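Local coordinates for exopolysaccharide biosynthesis protein (Pantoea stewartii subsp. stewartii DC283, PDB 6TGF) that modifies the exopolysaccharide of glycan biofilms, probably by hydrolysis, using a bacteriophage tailspike-like parallel beta-helix that assembles as a trimer, at residues 325-330 with 346-351; 356-361 with 381-386; 372-377 with 395-400; 376-381 with 412-417. All blocks are in the same frame, centred on the assembly; numbering follows the deposited sequence.

Contact 1 of 4, residues 325-330 with 346-351. With EDO (1,2-ethanediol), chain C.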
# COMPACT_ATOMS: atom_id res chain seq x y z
N ARG B 325 -16.56 -17.91 6.36
CA ARG B 325 -16.81 -16.45 6.22
C ARG B 325 -15.48 -15.72 6.01
O ARG B 325 -15.42 -14.83 5.15
CB ARG B 325 -17.56 -15.90 7.44
CG ARG B 325 -17.92 -14.42 7.33
CD ARG B 325 -18.92 -13.97 8.39
NE ARG B 325 -19.20 -12.54 8.36
CZ ARG B 325 -20.00 -11.93 7.49
NH1 ARG B 325 -20.60 -12.61 6.52
NH2 ARG B 325 -20.18 -10.63 7.57
N TRP B 326 -14.45 -16.09 6.78
CA TRP B 326 -13.08 -15.53 6.70
C TRP B 326 -12.11 -16.59 6.18
O TRP B 326 -12.11 -17.71 6.73
CB TRP B 326 -12.63 -14.99 8.07
CG TRP B 326 -13.33 -13.72 8.46
CD1 TRP B 326 -13.03 -12.45 8.06
CD2 TRP B 326 -14.46 -13.60 9.35
NE1 TRP B 326 -13.89 -11.55 8.63
CE2 TRP B 326 -14.78 -12.23 9.43
CE3 TRP B 326 -15.23 -14.52 10.08
CZ2 TRP B 326 -15.83 -11.75 10.21
CZ3 TRP B 326 -16.27 -14.04 10.85
CH2 TRP B 326 -16.56 -12.68 10.91
N VAL B 327 -11.32 -16.24 5.16
CA VAL B 327 -10.32 -17.14 4.50
C VAL B 327 -9.01 -16.37 4.31
O VAL B 327 -9.07 -15.22 3.82
CB VAL B 327 -10.86 -17.69 3.16
CG1 VAL B 327 -9.84 -18.57 2.45
CG2 VAL B 327 -12.16 -18.45 3.34
N GLU B 328 -7.89 -16.99 4.68
CA GLU B 328 -6.51 -16.46 4.48
C GLU B 328 -5.65 -17.55 3.82
O GLU B 328 -5.49 -18.62 4.43
CB GLU B 328 -5.91 -16.01 5.82
CG GLU B 328 -6.78 -15.02 6.58
CD GLU B 328 -6.21 -14.52 7.90
OE1 GLU B 328 -5.54 -15.30 8.59
OE2 GLU B 328 -6.45 -13.34 8.23
N ILE B 329 -5.16 -17.28 2.60
CA ILE B 329 -4.16 -18.12 1.87
C ILE B 329 -2.90 -17.29 1.68
O ILE B 329 -3.02 -16.16 1.17
CB ILE B 329 -4.71 -18.62 0.52
CG1 ILE B 329 -6.17 -19.07 0.60
CG2 ILE B 329 -3.81 -19.71 -0.04
CD1 ILE B 329 -6.73 -19.53 -0.73
N SER B 330 -1.73 -17.81 2.06
CA SER B 330 -0.44 -17.08 1.96
C SER B 330 0.75 -18.04 1.86
O SER B 330 0.69 -19.14 2.43
CB SER B 330 -0.27 -16.11 3.11
OG SER B 330 -0.41 -16.78 4.36
N GLY B 346 -8.18 -26.51 -9.52
CA GLY B 346 -7.79 -25.22 -8.91
C GLY B 346 -7.13 -25.43 -7.56
O GLY B 346 -6.98 -26.61 -7.17
N LEU B 347 -6.75 -24.35 -6.87
CA LEU B 347 -6.12 -24.42 -5.52
C LEU B 347 -7.21 -24.42 -4.44
O LEU B 347 -7.21 -25.35 -3.61
CB LEU B 347 -5.15 -23.25 -5.33
CG LEU B 347 -4.53 -23.12 -3.94
CD1 LEU B 347 -3.87 -24.42 -3.50
CD2 LEU B 347 -3.53 -21.98 -3.89
N LEU B 348 -8.09 -23.41 -4.44
CA LEU B 348 -9.15 -23.25 -3.41
C LEU B 348 -10.44 -22.72 -4.05
O LEU B 348 -10.35 -21.82 -4.90
CB LEU B 348 -8.66 -22.32 -2.30
CG LEU B 348 -9.63 -22.11 -1.14
CD1 LEU B 348 -8.91 -22.16 0.20
CD2 LEU B 348 -10.41 -20.81 -1.29
N ARG B 349 -11.58 -23.26 -3.62
CA ARG B 349 -12.93 -22.68 -3.83
C ARG B 349 -13.61 -22.51 -2.47
O ARG B 349 -13.62 -23.48 -1.69
CB ARG B 349 -13.80 -23.57 -4.73
CG ARG B 349 -15.27 -23.15 -4.74
CD ARG B 349 -16.06 -23.73 -5.90
NE ARG B 349 -16.11 -25.19 -5.86
CZ ARG B 349 -16.65 -25.95 -6.81
NH1 ARG B 349 -17.19 -25.39 -7.89
NH2 ARG B 349 -16.65 -27.26 -6.69
N ASN B 350 -14.15 -21.32 -2.20
CA ASN B 350 -14.99 -21.01 -1.01
C ASN B 350 -16.45 -20.92 -1.47
O ASN B 350 -16.73 -20.10 -2.37
CB ASN B 350 -14.52 -19.73 -0.32
CG ASN B 350 -15.11 -19.54 1.07
OD1 ASN B 350 -15.77 -20.44 1.60
ND2 ASN B 350 -14.88 -18.38 1.66
N THR B 351 -17.33 -21.75 -0.90
CA THR B 351 -18.76 -21.88 -1.29
C THR B 351 -19.68 -21.37 -0.18
O THR B 351 -20.91 -21.51 -0.33
CB THR B 351 -19.10 -23.33 -1.67
OG1 THR B 351 -18.59 -24.20 -0.66
CG2 THR B 351 -18.54 -23.72 -3.02
C1 EDO C . -18.84 -9.13 11.36
O1 EDO C . -18.47 -9.43 10.03
C2 EDO C . -17.94 -9.75 12.37
O2 EDO C . -17.84 -9.03 13.59
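Ile329 and Leu348 meet in the interior of the beta-helix, where CD1 of Ile329 lies 3.5 Å from CD1 of Leu348 and also touches CB, CG and CD2 of the same leucine. One methyl thus packs against the whole branched end, and the two side chains cross obliquely. A second close point is Val327 CG2, 3.2 Å from Asn350 ND2, where valine and asparagine pass in opposite senses; ND2 itself is hydrogen-bonded to Ala324 O. Elsewhere the contact thins: Ile329 CG2 comes only to 4.5 Å from Leu347 CD2, and Val327 CG1 stands 4.3 Å from Leu348 CD1. Strands 327-330 and 348-350 run almost antiparallel (167°) with axes 10.2 Å apart and share no hydrogen bond, since they belong to different faces of the helix and meet through side chains. The looser side is the corner at Arg325 and Trp326, which turn away from 346-351. There Arg325 NH2 donates to O1 of a 1,2-ethanediol, probably from the crystallisation liquor, at 3.2 Å (165°), O1 lying at the guanidinium edge, while C2 of the diol sits at the indole edge of Trp326. Trp326 stacks on Phe357 and meets Tyr304 and Phe305 of a neighbouring subunit edge-to-face. Across the interior, then, cohesion comes from apolar packing without directional bonds, and the N-H side of the buried Asn350 amide is met by Ala324 O.

Contact 2 of 4, residues 356-361 with 381-386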
# COMPACT_ATOMS: atom_id res chain seq x y z
N GLN B 356 -18.47 -13.44 2.03
CA GLN B 356 -17.11 -14.03 2.14
C GLN B 356 -16.08 -12.91 2.26
O GLN B 356 -16.17 -11.93 1.50
CB GLN B 356 -16.80 -14.90 0.92
CG GLN B 356 -17.41 -16.30 1.00
CD GLN B 356 -17.06 -17.15 -0.19
OE1 GLN B 356 -16.15 -16.84 -0.97
NE2 GLN B 356 -17.79 -18.24 -0.36
N PHE B 357 -15.15 -13.06 3.20
CA PHE B 357 -13.92 -12.23 3.35
C PHE B 357 -12.73 -13.08 2.89
O PHE B 357 -12.69 -14.28 3.23
CB PHE B 357 -13.74 -11.77 4.80
CG PHE B 357 -14.77 -10.77 5.28
CD1 PHE B 357 -14.58 -9.42 5.08
CD2 PHE B 357 -15.92 -11.19 5.93
CE1 PHE B 357 -15.52 -8.50 5.53
CE2 PHE B 357 -16.85 -10.27 6.37
CZ PHE B 357 -16.65 -8.92 6.17
N PHE B 358 -11.81 -12.50 2.12
CA PHE B 358 -10.62 -13.20 1.56
C PHE B 358 -9.38 -12.30 1.64
O PHE B 358 -9.45 -11.13 1.21
CB PHE B 358 -10.88 -13.64 0.12
CG PHE B 358 -9.80 -14.51 -0.46
CD1 PHE B 358 -8.73 -13.96 -1.15
CD2 PHE B 358 -9.84 -15.89 -0.31
CE1 PHE B 358 -7.73 -14.76 -1.68
CE2 PHE B 358 -8.84 -16.69 -0.84
CZ PHE B 358 -7.79 -16.12 -1.53
N ARG B 359 -8.29 -12.85 2.18
CA ARG B 359 -6.93 -12.24 2.16
C ARG B 359 -5.96 -13.25 1.53
O ARG B 359 -5.85 -14.37 2.05
CB ARG B 359 -6.49 -11.84 3.57
CG ARG B 359 -7.16 -10.58 4.08
CD ARG B 359 -6.65 -10.14 5.44
NE ARG B 359 -5.25 -9.74 5.40
CZ ARG B 359 -4.81 -8.56 4.97
NH1 ARG B 359 -5.65 -7.64 4.52
NH2 ARG B 359 -3.51 -8.31 4.98
N GLY B 360 -5.32 -12.84 0.43
CA GLY B 360 -4.26 -13.61 -0.27
C GLY B 360 -2.97 -12.81 -0.35
O GLY B 360 -3.05 -11.60 -0.64
N ALA B 361 -1.83 -13.45 -0.10
CA ALA B 361 -0.49 -12.82 -0.11
C ALA B 361 0.57 -13.85 -0.50
O ALA B 361 0.54 -14.97 0.04
CB ALA B 361 -0.19 -12.20 1.23
N CYS B 381 -12.04 -8.58 -0.55
CA CYS B 381 -11.01 -9.49 -1.13
C CYS B 381 -9.71 -8.71 -1.38
O CYS B 381 -9.72 -7.82 -2.25
CB CYS B 381 -11.51 -10.11 -2.43
SG CYS B 381 -10.33 -11.25 -3.21
N LYS B 382 -8.66 -9.04 -0.63
CA LYS B 382 -7.29 -8.48 -0.81
C LYS B 382 -6.37 -9.61 -1.29
O LYS B 382 -6.15 -10.56 -0.52
CB LYS B 382 -6.79 -7.85 0.49
CG LYS B 382 -7.09 -6.37 0.64
CD LYS B 382 -7.57 -5.96 2.01
CE LYS B 382 -8.17 -4.57 2.02
NZ LYS B 382 -9.04 -4.36 3.20
N ILE B 383 -5.88 -9.51 -2.53
CA ILE B 383 -4.88 -10.44 -3.12
C ILE B 383 -3.66 -9.61 -3.54
O ILE B 383 -3.74 -8.94 -4.58
CB ILE B 383 -5.49 -11.26 -4.28
CG1 ILE B 383 -6.94 -11.66 -3.99
CG2 ILE B 383 -4.61 -12.46 -4.58
CD1 ILE B 383 -7.57 -12.54 -5.04
N ASP B 384 -2.61 -9.64 -2.72
CA ASP B 384 -1.34 -8.88 -2.92
C ASP B 384 -0.22 -9.86 -3.27
O ASP B 384 -0.28 -11.02 -2.81
CB ASP B 384 -0.99 -8.07 -1.67
CG ASP B 384 0.23 -7.18 -1.84
OD1 ASP B 384 0.22 -6.35 -2.77
OD2 ASP B 384 1.17 -7.32 -1.04
N GLN B 385 0.76 -9.41 -4.06
CA GLN B 385 1.97 -10.19 -4.45
C GLN B 385 1.55 -11.60 -4.90
O GLN B 385 1.92 -12.56 -4.21
CB GLN B 385 2.95 -10.27 -3.29
CG GLN B 385 3.76 -8.99 -3.08
CD GLN B 385 4.96 -9.25 -2.21
OE1 GLN B 385 6.10 -9.30 -2.69
NE2 GLN B 385 4.72 -9.45 -0.93
N TRP B 386 0.82 -11.71 -6.01
CA TRP B 386 0.43 -13.01 -6.61
C TRP B 386 0.92 -13.07 -8.06
O TRP B 386 0.89 -12.03 -8.74
CB TRP B 386 -1.07 -13.28 -6.50
CG TRP B 386 -1.96 -12.24 -7.13
CD1 TRP B 386 -2.37 -11.07 -6.57
CD2 TRP B 386 -2.57 -12.31 -8.43
NE1 TRP B 386 -3.19 -10.40 -7.44
CE2 TRP B 386 -3.33 -11.13 -8.58
CE3 TRP B 386 -2.55 -13.24 -9.47
CZ2 TRP B 386 -4.06 -10.86 -9.74
CZ3 TRP B 386 -3.27 -12.97 -10.62
CH2 TRP B 386 -4.01 -11.80 -10.75
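Phe358 packs beside Cys381 and Ile383 of the next strand. Its CG stands anti to the backbone N (chi1 -173°). From CB, the first neighbour is Cys381 SG at 4.1 Å; CD1 comes closer to that sulfur, 3.8 Å, in an oblique sulfur-aromatic contact, and CE1 reaches Ile383 CG1 at 3.9 Å, with this carbon at the ring edge. Leu373, Leu375, Val327 and Ile329 pack around the same side chain. Two residues on from Phe358, Gly360 pairs with Ile383 in the ladder, where three rungs join the strands: Lys382 N to Phe358 O, Gly360 N to Lys382 O, almost straight (173°), and Asp384 N to Gly360 O at 2.9 Å. On the other face Arg359 and Lys382 rise together from the sheet, the end of the lysine then leading away, and NH1 of the arginine rests 3.6 Å from CD of the lysine. Their like charges stay apart, NH1 to NZ 4.9 Å, and NZ has a weak, long ion pair with Asp380. Paired strands in parallel register, apolar side chains inward and mostly polar ones outward, are characteristic of successive coils of a parallel beta-helix.

Contact 3 of 4, residues 372-377 with 395-400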
# COMPACT_ATOMS: atom_id res chain seq x y z
N ALA B 372 -7.92 -21.17 -10.40
CA ALA B 372 -6.92 -21.06 -9.31
C ALA B 372 -7.62 -20.67 -8.00
O ALA B 372 -7.43 -21.39 -7.00
CB ALA B 372 -5.84 -20.07 -9.68
N LEU B 373 -8.39 -19.58 -8.01
CA LEU B 373 -9.18 -19.09 -6.85
C LEU B 373 -10.62 -18.83 -7.29
O LEU B 373 -10.81 -18.11 -8.30
CB LEU B 373 -8.54 -17.82 -6.29
CG LEU B 373 -7.22 -18.01 -5.53
CD1 LEU B 373 -6.58 -16.66 -5.23
CD2 LEU B 373 -7.43 -18.80 -4.25
N SER B 374 -11.60 -19.38 -6.57
CA SER B 374 -13.06 -19.22 -6.81
C SER B 374 -13.74 -18.72 -5.53
O SER B 374 -13.74 -19.47 -4.53
CB SER B 374 -13.66 -20.52 -7.28
OG SER B 374 -15.06 -20.36 -7.52
N LEU B 375 -14.28 -17.50 -5.56
CA LEU B 375 -14.93 -16.82 -4.40
C LEU B 375 -16.41 -16.56 -4.72
O LEU B 375 -16.75 -16.45 -5.91
CB LEU B 375 -14.19 -15.52 -4.10
CG LEU B 375 -12.68 -15.64 -3.92
CD1 LEU B 375 -12.05 -14.28 -3.66
CD2 LEU B 375 -12.33 -16.60 -2.80
N LEU B 376 -17.25 -16.47 -3.68
CA LEU B 376 -18.72 -16.29 -3.80
C LEU B 376 -19.20 -15.21 -2.83
O LEU B 376 -18.77 -15.23 -1.66
CB LEU B 376 -19.40 -17.64 -3.51
CG LEU B 376 -20.91 -17.69 -3.75
CD1 LEU B 376 -21.24 -17.44 -5.22
CD2 LEU B 376 -21.48 -19.02 -3.29
N ASP B 377 -20.05 -14.29 -3.31
CA ASP B 377 -20.68 -13.21 -2.50
C ASP B 377 -19.60 -12.50 -1.68
O ASP B 377 -19.77 -12.36 -0.45
CB ASP B 377 -21.79 -13.77 -1.61
CG ASP B 377 -22.93 -14.42 -2.38
OD1 ASP B 377 -23.16 -14.03 -3.53
OD2 ASP B 377 -23.57 -15.32 -1.80
N VAL B 395 -7.81 -17.62 -13.26
CA VAL B 395 -6.88 -17.42 -12.12
C VAL B 395 -7.68 -16.86 -10.94
O VAL B 395 -8.01 -17.64 -10.02
CB VAL B 395 -5.68 -16.54 -12.52
CG1 VAL B 395 -4.74 -16.28 -11.35
CG2 VAL B 395 -4.91 -17.14 -13.68
N ILE B 396 -8.03 -15.56 -10.97
CA ILE B 396 -8.85 -14.89 -9.92
C ILE B 396 -10.30 -14.84 -10.41
O ILE B 396 -10.60 -14.02 -11.31
CB ILE B 396 -8.30 -13.49 -9.57
CG1 ILE B 396 -6.78 -13.48 -9.42
CG2 ILE B 396 -9.00 -12.93 -8.34
CD1 ILE B 396 -6.25 -14.41 -8.35
N GLN B 397 -11.17 -15.68 -9.84
CA GLN B 397 -12.61 -15.78 -10.19
C GLN B 397 -13.45 -15.48 -8.95
O GLN B 397 -13.11 -15.99 -7.87
CB GLN B 397 -12.92 -17.17 -10.75
CG GLN B 397 -14.32 -17.29 -11.36
CD GLN B 397 -15.38 -17.67 -10.35
OE1 GLN B 397 -15.19 -18.55 -9.52
NE2 GLN B 397 -16.51 -16.99 -10.42
N ALA B 398 -14.50 -14.67 -9.11
CA ALA B 398 -15.49 -14.33 -8.06
C ALA B 398 -16.88 -14.20 -8.69
O ALA B 398 -17.01 -13.45 -9.68
CB ALA B 398 -15.07 -13.07 -7.33
N GLY B 399 -17.86 -14.91 -8.13
CA GLY B 399 -19.27 -14.88 -8.58
C GLY B 399 -20.21 -14.57 -7.42
O GLY B 399 -19.71 -14.17 -6.35
N TRP B 400 -21.52 -14.74 -7.63
CA TRP B 400 -22.59 -14.42 -6.66
C TRP B 400 -23.68 -15.49 -6.71
O TRP B 400 -23.72 -16.24 -7.70
CB TRP B 400 -23.15 -13.02 -6.94
CG TRP B 400 -23.62 -12.84 -8.35
CD1 TRP B 400 -24.85 -13.14 -8.85
CD2 TRP B 400 -22.84 -12.33 -9.45
NE1 TRP B 400 -24.90 -12.84 -10.19
CE2 TRP B 400 -23.68 -12.34 -10.58
CE3 TRP B 400 -21.53 -11.86 -9.58
CZ2 TRP B 400 -23.25 -11.91 -11.83
CZ3 TRP B 400 -21.10 -11.43 -10.82
CH2 TRP B 400 -21.95 -11.45 -11.93
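Ser374 and Gln397 are brought together by their torsions: Ser374 OG stands anti to the backbone N (chi1 -180°), and the glutamine chain, leaving in the same sense, bends at chi2 (-87°), which swings CD back toward the serine. Ser374 OG then donates to Gln397 OE1 at 2.7 Å, arriving nearly along the C=O axis (172°), so the amide oxygen is held over the neighbouring strand. Beneath this polar pair runs a parallel ladder. Leu373 N donates to Val395 O at 2.8 Å, Leu373 O accepts from Gln397 N, Leu375 N bonds to Gln397 O and Leu375 O takes Gly399 N; the last rung, Asp377 N to Gly399 O, is 3.1 Å. The two strands are neighbours in a seven-stranded parallel sheet that forms one face of the beta-helix, with 346-350 on the far side of 373-378 and 430-431 beyond 396-399. Opposite to Ser374 and Gln397, the inward face is apolar: Leu373 and Ile396 reach inward together, their CD1 atoms 3.9 Å apart, and Leu375 CB is 4.1 Å from Ala398 CB. Phe358 covers both leucines, while Ile383 and Trp386 pack on Ile396. At the start of the ladder Ala372 CB approaches Val395 CG1 to 4.3 Å. At its end, where Gly399 carries no side chain, Leu376 CD1 reaches over to the backbone of Trp400, 3.5 Å from its C. Asp377 OD1 lies 3.2 Å from Trp400 CA, and Asp377 OD2 is hydrogen-bonded to Ser401 OG.

Contact 4 of 4, residues 376-381 with 412-417. With EDO (1,2-ethanediol), chain L.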
# COMPACT_ATOMS: atom_id res chain seq x y z
N LEU B 376 -17.25 -16.47 -3.68
CA LEU B 376 -18.72 -16.29 -3.80
C LEU B 376 -19.20 -15.21 -2.83
O LEU B 376 -18.77 -15.23 -1.66
CB LEU B 376 -19.40 -17.64 -3.51
CG LEU B 376 -20.91 -17.69 -3.75
CD1 LEU B 376 -21.24 -17.44 -5.22
CD2 LEU B 376 -21.48 -19.02 -3.29
N ASP B 377 -20.05 -14.29 -3.31
CA ASP B 377 -20.68 -13.21 -2.50
C ASP B 377 -19.60 -12.50 -1.68
O ASP B 377 -19.77 -12.36 -0.45
CB ASP B 377 -21.79 -13.77 -1.61
CG ASP B 377 -22.93 -14.42 -2.38
OD1 ASP B 377 -23.16 -14.03 -3.53
OD2 ASP B 377 -23.57 -15.32 -1.80
N THR B 378 -18.52 -12.08 -2.33
CA THR B 378 -17.34 -11.42 -1.70
C THR B 378 -17.77 -10.08 -1.09
O THR B 378 -18.42 -9.29 -1.80
CB THR B 378 -16.21 -11.24 -2.72
OG1 THR B 378 -15.83 -12.54 -3.18
CG2 THR B 378 -15.01 -10.53 -2.14
N LEU B 379 -17.43 -9.86 0.18
CA LEU B 379 -17.65 -8.58 0.90
C LEU B 379 -16.35 -7.77 0.94
O LEU B 379 -16.43 -6.53 1.01
CB LEU B 379 -18.14 -8.88 2.32
CG LEU B 379 -19.57 -9.41 2.42
CD1 LEU B 379 -19.90 -9.77 3.86
CD2 LEU B 379 -20.57 -8.39 1.89
N ASP B 380 -15.19 -8.44 0.91
CA ASP B 380 -13.84 -7.83 0.94
C ASP B 380 -12.82 -8.88 0.49
O ASP B 380 -12.78 -9.96 1.11
CB ASP B 380 -13.52 -7.27 2.33
CG ASP B 380 -12.23 -6.48 2.41
OD1 ASP B 380 -12.20 -5.36 1.85
OD2 ASP B 380 -11.26 -6.99 3.01
N CYS B 381 -12.04 -8.58 -0.55
CA CYS B 381 -11.01 -9.49 -1.13
C CYS B 381 -9.71 -8.71 -1.38
O CYS B 381 -9.72 -7.82 -2.25
CB CYS B 381 -11.51 -10.11 -2.43
SG CYS B 381 -10.33 -11.25 -3.21
N THR B 412 -17.83 -7.14 -3.79
CA THR B 412 -17.53 -5.85 -3.11
C THR B 412 -16.07 -5.84 -2.63
O THR B 412 -15.58 -6.89 -2.18
CB THR B 412 -18.50 -5.61 -1.95
OG1 THR B 412 -19.82 -5.63 -2.48
CG2 THR B 412 -18.26 -4.30 -1.23
N ALA B 413 -15.42 -4.67 -2.72
CA ALA B 413 -14.10 -4.35 -2.13
C ALA B 413 -13.06 -5.40 -2.53
O ALA B 413 -12.42 -5.98 -1.63
CB ALA B 413 -14.24 -4.22 -0.63
N ILE B 414 -12.91 -5.63 -3.84
CA ILE B 414 -11.82 -6.47 -4.42
C ILE B 414 -10.60 -5.57 -4.62
O ILE B 414 -10.74 -4.56 -5.34
CB ILE B 414 -12.25 -7.14 -5.75
CG1 ILE B 414 -13.63 -7.81 -5.65
CG2 ILE B 414 -11.18 -8.09 -6.24
CD1 ILE B 414 -13.61 -9.24 -5.16
N GLU B 415 -9.47 -5.89 -3.99
CA GLU B 415 -8.20 -5.12 -4.12
C GLU B 415 -7.08 -6.07 -4.57
O GLU B 415 -6.53 -6.79 -3.72
CB GLU B 415 -7.87 -4.42 -2.80
CG GLU B 415 -6.63 -3.55 -2.88
CD GLU B 415 -6.41 -2.63 -1.69
OE1 GLU B 415 -5.65 -1.66 -1.83
OE2 GLU B 415 -6.99 -2.90 -0.62
N LEU B 416 -6.78 -6.06 -5.87
CA LEU B 416 -5.65 -6.82 -6.48
C LEU B 416 -4.46 -5.87 -6.65
O LEU B 416 -4.64 -4.82 -7.29
CB LEU B 416 -6.09 -7.38 -7.84
CG LEU B 416 -7.44 -8.09 -7.87
CD1 LEU B 416 -7.83 -8.42 -9.30
CD2 LEU B 416 -7.44 -9.34 -7.01
N SER B 417 -3.30 -6.22 -6.09
CA SER B 417 -2.09 -5.36 -6.08
C SER B 417 -0.81 -6.18 -6.30
O SER B 417 -0.76 -7.33 -5.83
CB SER B 417 -2.03 -4.55 -4.81
OG SER B 417 -2.01 -5.41 -3.68
C1 EDO L . -17.55 -4.58 4.66
O1 EDO L . -16.20 -4.31 4.31
C2 EDO L . -18.51 -4.20 3.60
O2 EDO L . -18.16 -4.69 2.32
O HOH W 1 -10.66 -4.61 -0.31
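A corner of the beta-helix, turning at Leu379, is stacked here on the next coil, where Thr412 and Ala413 lead into strand 414-417. Before the turn, Thr412 N donates to Thr378 O at 3.0 Å, a bent bond (134°) with the donor above the carbonyl plane. After it the ladder becomes regular: Cys381 N bonds to Ala413 O at 2.8 Å, almost straight (176°), and Glu415 N to Cys381 O. Between the Thr412 bond and this ladder, Ala413 takes a left-handed backbone conformation, and its CB lies against Leu379 O and Asp380 OD1. On the inward side Ile414 CD1, placed by chi2 of -87°, bears on both Thr378 CG2 and Cys381 CB, each 3.6 Å away; Thr378 and Ile414 cross at about a right angle. The outer side is polar. A water donates both to Asp380 OD1 (2.8 Å) and to Ala413 O (2.6 Å), and a 1,2-ethanediol, probably from the crystallisation liquor, donates through O2 to Leu379 O at 2.8 Å, its O2 also near Thr412 CG2. Glu415 points its carboxylate to a neighbouring subunit, OE1 to His441 and OE2 to Asn442 there. Ala413 O is therefore gripped by two donors, an amide and the water, and the water ties the Asp380 carboxylate to the same carbonyl that the Cys381 amide holds.

In the fold
All four contacts lie in the central parallel beta-helix, their centres 8 to 12 Å apart. Contact 1 comes first along the chain and reaches across the interior, joining strand 327-330 of one face to strand 346-350 of another. Contacts 2 and 3 are neighbouring-strand ladders on these two faces: 356-366 with 380-389, and 373-378 with 396-399. Contact 4 shares Leu376 and Asp377 with contact 3, rounds the corner and carries the ladder of contact 2 on to 414-422; contacts 2 and 4 share Cys381. Segments of contacts 2 and 3 alternate along the chain, as coiling requires. Contacts 1, 2 and 4 also touch a neighbouring subunit, so the stacked coils also form part of the trimer interface.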